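Long-range contacts in paenibacillus xanthan lyase (Paenibacillus, PDB 6F2P), which cleaves the polysaccharide xanthan by elimination, probably releasing the terminal mannose of its side chains: residues A[515-521]-A[597-601]; A[175-179]-A[190-194]. One frame throughout, in Å; residues are numbered along the deposited sequence.

Overall arrangement
Both contacts are largely buried, yet they lie in separate parts of the chain, with centres about 50 Å apart and nearest atoms about 32 Å apart, and share no helix or strand. Interaction 2 comes first in sequence and joins two successive antiparallel helices of the N-terminal helical domain. Interaction 1 joins two antiparallel strands, distant in sequence, of the super-sandwich domain. Their chemistry follows this difference. The strands are tied by backbone hydrogen bonds, then by an asparagine amide where one of them runs into an exposed turn. The helices, whose backbone groups bond within each helix, meet through small residues, an isoleucine and a flat guanidinium near a calcium site.

Interaction 1. Residues A[515-521]-A[597-601]; sequences RKLNSSG and RNFMT
Lys516 lays its aliphatic stem across the ring of Phe599, with CG 4.2 Å from the ring centroid, over one face but displaced toward the rim: a CH-pi contact. Because CG stands anti to the backbone N (chi1 -160°), the first methylenes reach the ring, and later bends carry NZ onward to the carbonyls of Ser420 and Asn423. A long lysine suits this place, its carbon stem covering an aromatic face while its ammonium is bonded by those carbonyls, with Asp424 a long, weak ion-pair partner. At this well-packed end, on the opposite face of the sheet, Leu517 packs on Met600, CD2 lying 3.9 Å from Met600 CB. Arg515 and Met600 form a hydrogen-bonded antiparallel pair in which Arg515 N to Met600 O and Met600 N to Arg515 O are both 2.8 Å. Leu517 N reaches Asn598 O directly at 2.7 Å, coming from above the carbonyl plane, while on the return side of that pair a water stands in, accepting from Asn598 N at 2.6 Å and donating weakly to Leu517 O.

Strands 508-516 and 595-607 are neighbours in a five-stranded antiparallel sheet of the super-sandwich domain of polysaccharide lyase family 8, and strand 566-578 flanks 595-607 on its other edge. Past Leu517 comes the looser side, a beta turn, 518-521, whose Ser519 and Ser520 face solvent. Here a side chain takes over from strand pairing: Asn598 ND2 gives a nearly straight bond (171°) to Asn518 O at 3.1 Å, in the plane of both groups, and a weak one to Ser519 O. An alanine in place of Asn598 would probably leave these two carbonyls without that donor and the turn freer to move. Gly521, with positive phi, passes beside the amide where a CB would run into Asn598 CG.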
ATOM      1  N   ARG A 515     -20.739 -13.738  12.784  1.00 16.54           N
ATOM      2  CA  ARG A 515     -20.052 -13.883  14.061  1.00 15.05           C
ATOM      3  C   ARG A 515     -20.304 -15.235  14.686  1.00 21.20           C
ATOM      4  O   ARG A 515     -21.436 -15.710  14.695  1.00 22.04           O
ATOM      5  CB  ARG A 515     -20.542 -12.810  15.035  1.00 20.60           C
ATOM      6  CG  ARG A 515     -19.663 -12.619  16.264  1.00 15.92           C
ATOM      7  CD  ARG A 515     -18.443 -11.785  15.910  1.00 19.94           C
ATOM      8  NE  ARG A 515     -17.577 -11.542  17.059  1.00 20.80           N
ATOM      9  CZ  ARG A 515     -16.364 -11.007  16.964  1.00 16.71           C
ATOM     10  NH1 ARG A 515     -15.893 -10.669  15.774  1.00 13.67           N
ATOM     11  NH2 ARG A 515     -15.622 -10.820  18.049  1.00 15.17           N
ATOM     12  N   LYS A 516     -19.258 -15.845  15.234  1.00 24.08           N
ATOM     13  CA  LYS A 516     -19.432 -17.084  15.980  1.00 20.36           C
ATOM     14  C   LYS A 516     -19.984 -16.777  17.362  1.00 20.84           C
ATOM     15  O   LYS A 516     -19.527 -15.846  18.023  1.00 24.50           O
ATOM     16  CB  LYS A 516     -18.120 -17.853  16.102  1.00 21.58           C
ATOM     17  CG  LYS A 516     -18.328 -19.319  16.422  1.00 20.56           C
ATOM     18  CD  LYS A 516     -17.210 -19.862  17.260  1.00 25.18           C
ATOM     19  CE  LYS A 516     -15.890 -19.708  16.565  1.00 19.72           C
ATOM     20  NZ  LYS A 516     -14.790 -19.917  17.534  1.00 23.17           N
ATOM     21  N   LEU A 517     -20.956 -17.571  17.797  1.00 21.36           N
ATOM     22  CA  LEU A 517     -21.675 -17.300  19.037  1.00 20.62           C
ATOM     23  C   LEU A 517     -21.230 -18.221  20.168  1.00 20.55           C
ATOM     24  O   LEU A 517     -20.332 -19.045  19.987  1.00 24.72           O
ATOM     25  CB  LEU A 517     -23.182 -17.425  18.799  1.00 18.91           C
ATOM     26  CG  LEU A 517     -23.657 -16.593  17.603  1.00 21.92           C
ATOM     27  CD1 LEU A 517     -25.161 -16.695  17.403  1.00 19.23           C
ATOM     28  CD2 LEU A 517     -23.238 -15.139  17.788  1.00 21.83           C
ATOM     29  N   ASN A 518     -21.852 -18.077  21.336  1.00 16.24           N
ATOM     30  CA  ASN A 518     -21.586 -18.988  22.438  1.00 17.52           C
ATOM     31  C   ASN A 518     -22.110 -20.387  22.112  1.00 21.65           C
ATOM     32  O   ASN A 518     -22.693 -20.601  21.043  1.00 20.92           O
ATOM     33  CB  ASN A 518     -22.149 -18.458  23.760  1.00 13.48           C
ATOM     34  CG  ASN A 518     -23.652 -18.246  23.725  1.00 22.42           C
ATOM     35  OD1 ASN A 518     -24.392 -18.945  23.024  1.00 22.49           O
ATOM     36  ND2 ASN A 518     -24.115 -17.277  24.501  1.00 22.31           N
ATOM     37  N   SER A 519     -21.914 -21.335  23.023  1.00 23.03           N
ATOM     38  CA  SER A 519     -22.205 -22.739  22.719  1.00 28.95           C
ATOM     39  C   SER A 519     -23.699 -22.989  22.530  1.00 22.99           C
ATOM     40  O   SER A 519     -24.088 -23.931  21.847  1.00 28.98           O
ATOM     41  CB  SER A 519     -21.621 -23.675  23.776  1.00 21.19           C
ATOM     42  OG  SER A 519     -22.218 -23.437  25.035  1.00 37.63           O
ATOM     43  N   SER A 520     -24.530 -22.135  23.124  1.00 22.02           N
ATOM     44  CA  SER A 520     -25.974 -22.192  22.901  1.00 17.80           C
ATOM     45  C   SER A 520     -26.344 -21.566  21.560  1.00 23.87           C
ATOM     46  O   SER A 520     -27.308 -21.983  20.910  1.00 27.73           O
ATOM     47  CB  SER A 520     -26.710 -21.440  24.003  1.00 17.41           C
ATOM     48  OG  SER A 520     -26.161 -21.749  25.268  1.00 31.21           O
ATOM     49  N   GLY A 521     -25.577 -20.557  21.156  1.00 17.25           N
ATOM     50  CA  GLY A 521     -25.932 -19.749  20.008  1.00 16.08           C
ATOM     51  C   GLY A 521     -27.106 -18.841  20.336  1.00 24.06           C
ATOM     52  O   GLY A 521     -27.958 -18.579  19.482  1.00 23.09           O
ATOM     53  N   ARG A 597     -20.552 -25.379  15.225  1.00 18.33           N
ATOM     54  CA  ARG A 597     -20.481 -24.059  15.842  1.00 19.45           C
ATOM     55  C   ARG A 597     -21.661 -23.184  15.426  1.00 18.94           C
ATOM     56  O   ARG A 597     -22.257 -23.394  14.362  1.00 18.80           O
ATOM     57  CB  ARG A 597     -19.158 -23.392  15.482  1.00 20.47           C
ATOM     58  CG  ARG A 597     -17.961 -24.086  16.083  1.00 17.53           C
ATOM     59  CD  ARG A 597     -18.086 -24.066  17.589  1.00 18.17           C
ATOM     60  NE  ARG A 597     -16.893 -24.571  18.251  1.00 21.06           N
ATOM     61  CZ  ARG A 597     -16.769 -25.803  18.734  1.00 23.53           C
ATOM     62  NH1 ARG A 597     -17.778 -26.665  18.630  1.00 19.53           N
ATOM     63  NH2 ARG A 597     -15.635 -26.168  19.328  1.00 16.60           N
ATOM     64  N   ASN A 598     -21.993 -22.207  16.266  1.00 17.24           N
ATOM     65  CA  ASN A 598     -23.140 -21.325  16.026  1.00 20.41           C
ATOM     66  C   ASN A 598     -22.745 -19.956  15.497  1.00 22.01           C
ATOM     67  O   ASN A 598     -21.755 -19.376  15.939  1.00 22.32           O
ATOM     68  CB  ASN A 598     -23.958 -21.162  17.303  1.00 18.85           C
ATOM     69  CG  ASN A 598     -24.380 -22.493  17.893  1.00 22.90           C
ATOM     70  OD1 ASN A 598     -24.889 -23.367  17.180  1.00 24.17           O
ATOM     71  ND2 ASN A 598     -24.148 -22.667  19.198  1.00 15.75           N
ATOM     72  N   PHE A 599     -23.526 -19.441  14.552  1.00 24.64           N
ATOM     73  CA  PHE A 599     -23.188 -18.183  13.890  1.00 20.19           C
ATOM     74  C   PHE A 599     -24.372 -17.229  13.740  1.00 21.66           C
ATOM     75  O   PHE A 599     -25.505 -17.651  13.501  1.00 19.41           O
ATOM     76  CB  PHE A 599     -22.595 -18.446  12.502  1.00 20.67           C
ATOM     77  CG  PHE A 599     -21.228 -19.063  12.523  1.00 22.09           C
ATOM     78  CD1 PHE A 599     -21.071 -20.440  12.628  1.00 22.04           C
ATOM     79  CD2 PHE A 599     -20.095 -18.269  12.415  1.00 22.16           C
ATOM     80  CE1 PHE A 599     -19.800 -21.014  12.640  1.00 18.67           C
ATOM     81  CE2 PHE A 599     -18.821 -18.834  12.423  1.00 24.69           C
ATOM     82  CZ  PHE A 599     -18.675 -20.209  12.537  1.00 20.91           C
ATOM     83  N   MET A 600     -24.086 -15.936  13.876  1.00 24.13           N
ATOM     84  CA  MET A 600     -25.028 -14.878  13.532  1.00 17.85           C
ATOM     85  C   MET A 600     -24.543 -14.177  12.277  1.00 15.83           C
ATOM     86  O   MET A 600     -23.498 -13.532  12.282  1.00 16.19           O
ATOM     87  CB  MET A 600     -25.140 -13.854  14.661  1.00 17.79           C
ATOM     88  CG  MET A 600     -25.938 -12.615  14.265  1.00 19.46           C
ATOM     89  SD  MET A 600     -27.638 -13.024  13.782  1.00 23.06           S
ATOM     90  CE  MET A 600     -28.272 -13.595  15.359  1.00 14.62           C
ATOM     91  N   THR A 601     -25.307 -14.299  11.202  1.00 18.90           N
ATOM     92  CA  THR A 601     -24.918 -13.736   9.919  1.00 19.02           C
ATOM     93  C   THR A 601     -25.850 -12.595   9.509  1.00 19.82           C
ATOM     94  O   THR A 601     -27.069 -12.777   9.445  1.00 21.67           O
ATOM     95  CB  THR A 601     -24.955 -14.823   8.843  1.00 17.29           C
ATOM     96  OG1 THR A 601     -24.309 -15.992   9.344  1.00 16.50           O
ATOM     97  CG2 THR A 601     -24.243 -14.366   7.587  1.00 16.88           C
TER
HETATM   98  O   HOH W   1     -20.567 -21.977  18.445  1.00 25.65           O

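Interaction 2. Residues A[175-179]-A[190-194]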
ATOM      1  N   SER A 175      21.003 -22.578   6.524  1.00 14.51           N
ATOM      2  CA  SER A 175      21.909 -21.872   7.418  1.00 13.42           C
ATOM      3  C   SER A 175      21.896 -22.471   8.804  1.00 12.15           C
ATOM      4  O   SER A 175      22.957 -22.679   9.375  1.00 17.36           O
ATOM      5  CB  SER A 175      21.577 -20.373   7.478  1.00 18.42           C
ATOM      6  OG  SER A 175      21.548 -19.810   6.179  1.00 12.84           O
ATOM      7  N   GLN A 176      20.709 -22.735   9.354  1.00 12.64           N
ATOM      8  CA  GLN A 176      20.612 -23.415  10.652  1.00 17.54           C
ATOM      9  C   GLN A 176      21.320 -24.771  10.645  1.00 16.13           C
ATOM     10  O   GLN A 176      22.095 -25.071  11.542  1.00 17.28           O
ATOM     11  CB  GLN A 176      19.152 -23.608  11.083  1.00 18.04           C
ATOM     12  CG  GLN A 176      18.439 -22.328  11.494  1.00 27.65           C
ATOM     13  CD  GLN A 176      16.956 -22.534  11.774  1.00 39.31           C
ATOM     14  OE1 GLN A 176      16.460 -22.181  12.846  1.00 40.21           O
ATOM     15  NE2 GLN A 176      16.238 -23.100  10.803  1.00 32.85           N
ATOM     16  N   VAL A 177      21.045 -25.578   9.624  1.00 14.63           N
ATOM     17  CA  VAL A 177      21.588 -26.915   9.528  1.00 13.41           C
ATOM     18  C   VAL A 177      23.095 -26.845   9.460  1.00 16.54           C
ATOM     19  O   VAL A 177      23.809 -27.574  10.162  1.00 15.65           O
ATOM     20  CB  VAL A 177      21.052 -27.644   8.284  1.00 13.25           C
ATOM     21  CG1 VAL A 177      21.945 -28.798   7.928  1.00 11.47           C
ATOM     22  CG2 VAL A 177      19.633 -28.144   8.545  1.00 16.66           C
ATOM     23  N   ILE A 178      23.575 -25.937   8.626  1.00 17.03           N
ATOM     24  CA  ILE A 178      25.008 -25.763   8.444  1.00 17.23           C
ATOM     25  C   ILE A 178      25.678 -25.241   9.712  1.00 15.79           C
ATOM     26  O   ILE A 178      26.721 -25.742  10.123  1.00 18.43           O
ATOM     27  CB  ILE A 178      25.298 -24.874   7.233  1.00 14.74           C
ATOM     28  CG1 ILE A 178      25.098 -25.696   5.965  1.00 15.61           C
ATOM     29  CG2 ILE A 178      26.697 -24.316   7.295  1.00 15.19           C
ATOM     30  CD1 ILE A 178      25.136 -24.898   4.706  1.00 22.52           C
ATOM     31  N   ALA A 179      25.058 -24.261  10.353  1.00 16.31           N
ATOM     32  CA  ALA A 179      25.593 -23.710  11.585  1.00 13.04           C
ATOM     33  C   ALA A 179      25.640 -24.748  12.694  1.00 15.64           C
ATOM     34  O   ALA A 179      26.633 -24.860  13.406  1.00 19.21           O
ATOM     35  CB  ALA A 179      24.768 -22.521  12.020  1.00 18.00           C
ATOM     36  N   ARG A 190      32.641 -23.924   8.903  1.00 20.24           N
ATOM     37  CA  ARG A 190      31.283 -24.379   8.651  1.00 19.76           C
ATOM     38  C   ARG A 190      30.282 -23.523   9.427  1.00 16.01           C
ATOM     39  O   ARG A 190      29.237 -23.149   8.888  1.00 17.32           O
ATOM     40  CB  ARG A 190      31.154 -25.873   8.993  1.00 18.88           C
ATOM     41  CG  ARG A 190      29.757 -26.447   8.930  1.00 15.97           C
ATOM     42  CD  ARG A 190      29.477 -27.189   7.642  1.00 19.43           C
ATOM     43  NE  ARG A 190      28.262 -27.992   7.772  1.00 20.29           N
ATOM     44  CZ  ARG A 190      27.553 -28.467   6.751  1.00 19.88           C
ATOM     45  NH1 ARG A 190      27.928 -28.221   5.500  1.00 16.94           N
ATOM     46  NH2 ARG A 190      26.463 -29.187   6.987  1.00 17.00           N
ATOM     47  N   VAL A 191      30.605 -23.188  10.676  1.00 13.28           N
ATOM     48  CA  VAL A 191      29.739 -22.305  11.458  1.00 17.05           C
ATOM     49  C   VAL A 191      29.655 -20.914  10.825  1.00 21.12           C
ATOM     50  O   VAL A 191      28.589 -20.287  10.783  1.00 15.49           O
ATOM     51  CB  VAL A 191      30.229 -22.138  12.901  1.00 15.12           C
ATOM     52  CG1 VAL A 191      29.229 -21.326  13.706  1.00 11.41           C
ATOM     53  CG2 VAL A 191      30.450 -23.492  13.549  1.00 15.31           C
ATOM     54  N   ALA A 192      30.785 -20.429  10.331  1.00 18.46           N
ATOM     55  CA  ALA A 192      30.813 -19.101   9.747  1.00 18.47           C
ATOM     56  C   ALA A 192      29.948 -19.080   8.494  1.00 21.25           C
ATOM     57  O   ALA A 192      29.249 -18.093   8.225  1.00 18.25           O
ATOM     58  CB  ALA A 192      32.239 -18.676   9.441  1.00 16.78           C
ATOM     59  N   ALA A 193      29.978 -20.177   7.738  1.00 20.54           N
ATOM     60  CA  ALA A 193      29.162 -20.272   6.532  1.00 19.23           C
ATOM     61  C   ALA A 193      27.701 -20.263   6.943  1.00 16.98           C
ATOM     62  O   ALA A 193      26.852 -19.698   6.253  1.00 14.11           O
ATOM     63  CB  ALA A 193      29.499 -21.524   5.727  1.00  9.10           C
ATOM     64  N   GLY A 194      27.414 -20.875   8.088  1.00 15.26           N
ATOM     65  CA  GLY A 194      26.062 -20.878   8.611  1.00 14.47           C
ATOM     66  C   GLY A 194      25.614 -19.472   8.944  1.00 16.68           C
ATOM     67  O   GLY A 194      24.551 -19.032   8.511  1.00 18.93           O
TER
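Arg190 reaches from its own helix across the flank of Ile178, the two side chains crossing at about a right angle. Its CB stands back from the other helix, and contact starts at CG, 3.3 Å from Ile178 O. CD continues past the same carbonyl and lies 4.0 Å from Ile178 CG2. The chain bends at chi2 (99°), which swings the rest inward: NE comes to 3.6 Å from Ile178 O, and CZ to 3.8 Å from Ile178 CG1, which sits over one face of the guanidinium, offset toward its rim. At the tip NH1 bonds to Gln161 O and NH2 to Ser181 OG, while Tyr158 adds a cation-pi contact. Arginine suits the position because its flat face can rest on a hydrocarbon while its nitrogens bond to polar groups in a buried setting.

Ile178 uses both branches. CG1 takes the guanidinium, and CG2, anti to the backbone N, rests against the backbone of the other helix, 3.2 Å from Arg190 O and close to Gly194 N. Beyond it the backbones come close, with Ala179 CA and Gly194 CA 4.1 Å apart. The pairing depends on small residues, for a CB on Gly194 would collide with Ala179 CB. Ser175 also faces Gly194 through its CB, its OG being bonded back to Arg171 O within its own helix.

The segment axes approach to 7.6 Å at 161°, nearly antiparallel. Gln161 is also a ligand of a calcium ion, with Ser163 and Glu174, so Arg190 stands behind that site and may steady the loop at Gln161. Helices 168-184 and 188-197, joined by a short turn, form a helical hairpin. The N-terminal domain of polysaccharide lyase family 8 is an alpha/alpha toroid, in which such antiparallel helix packing is characteristic.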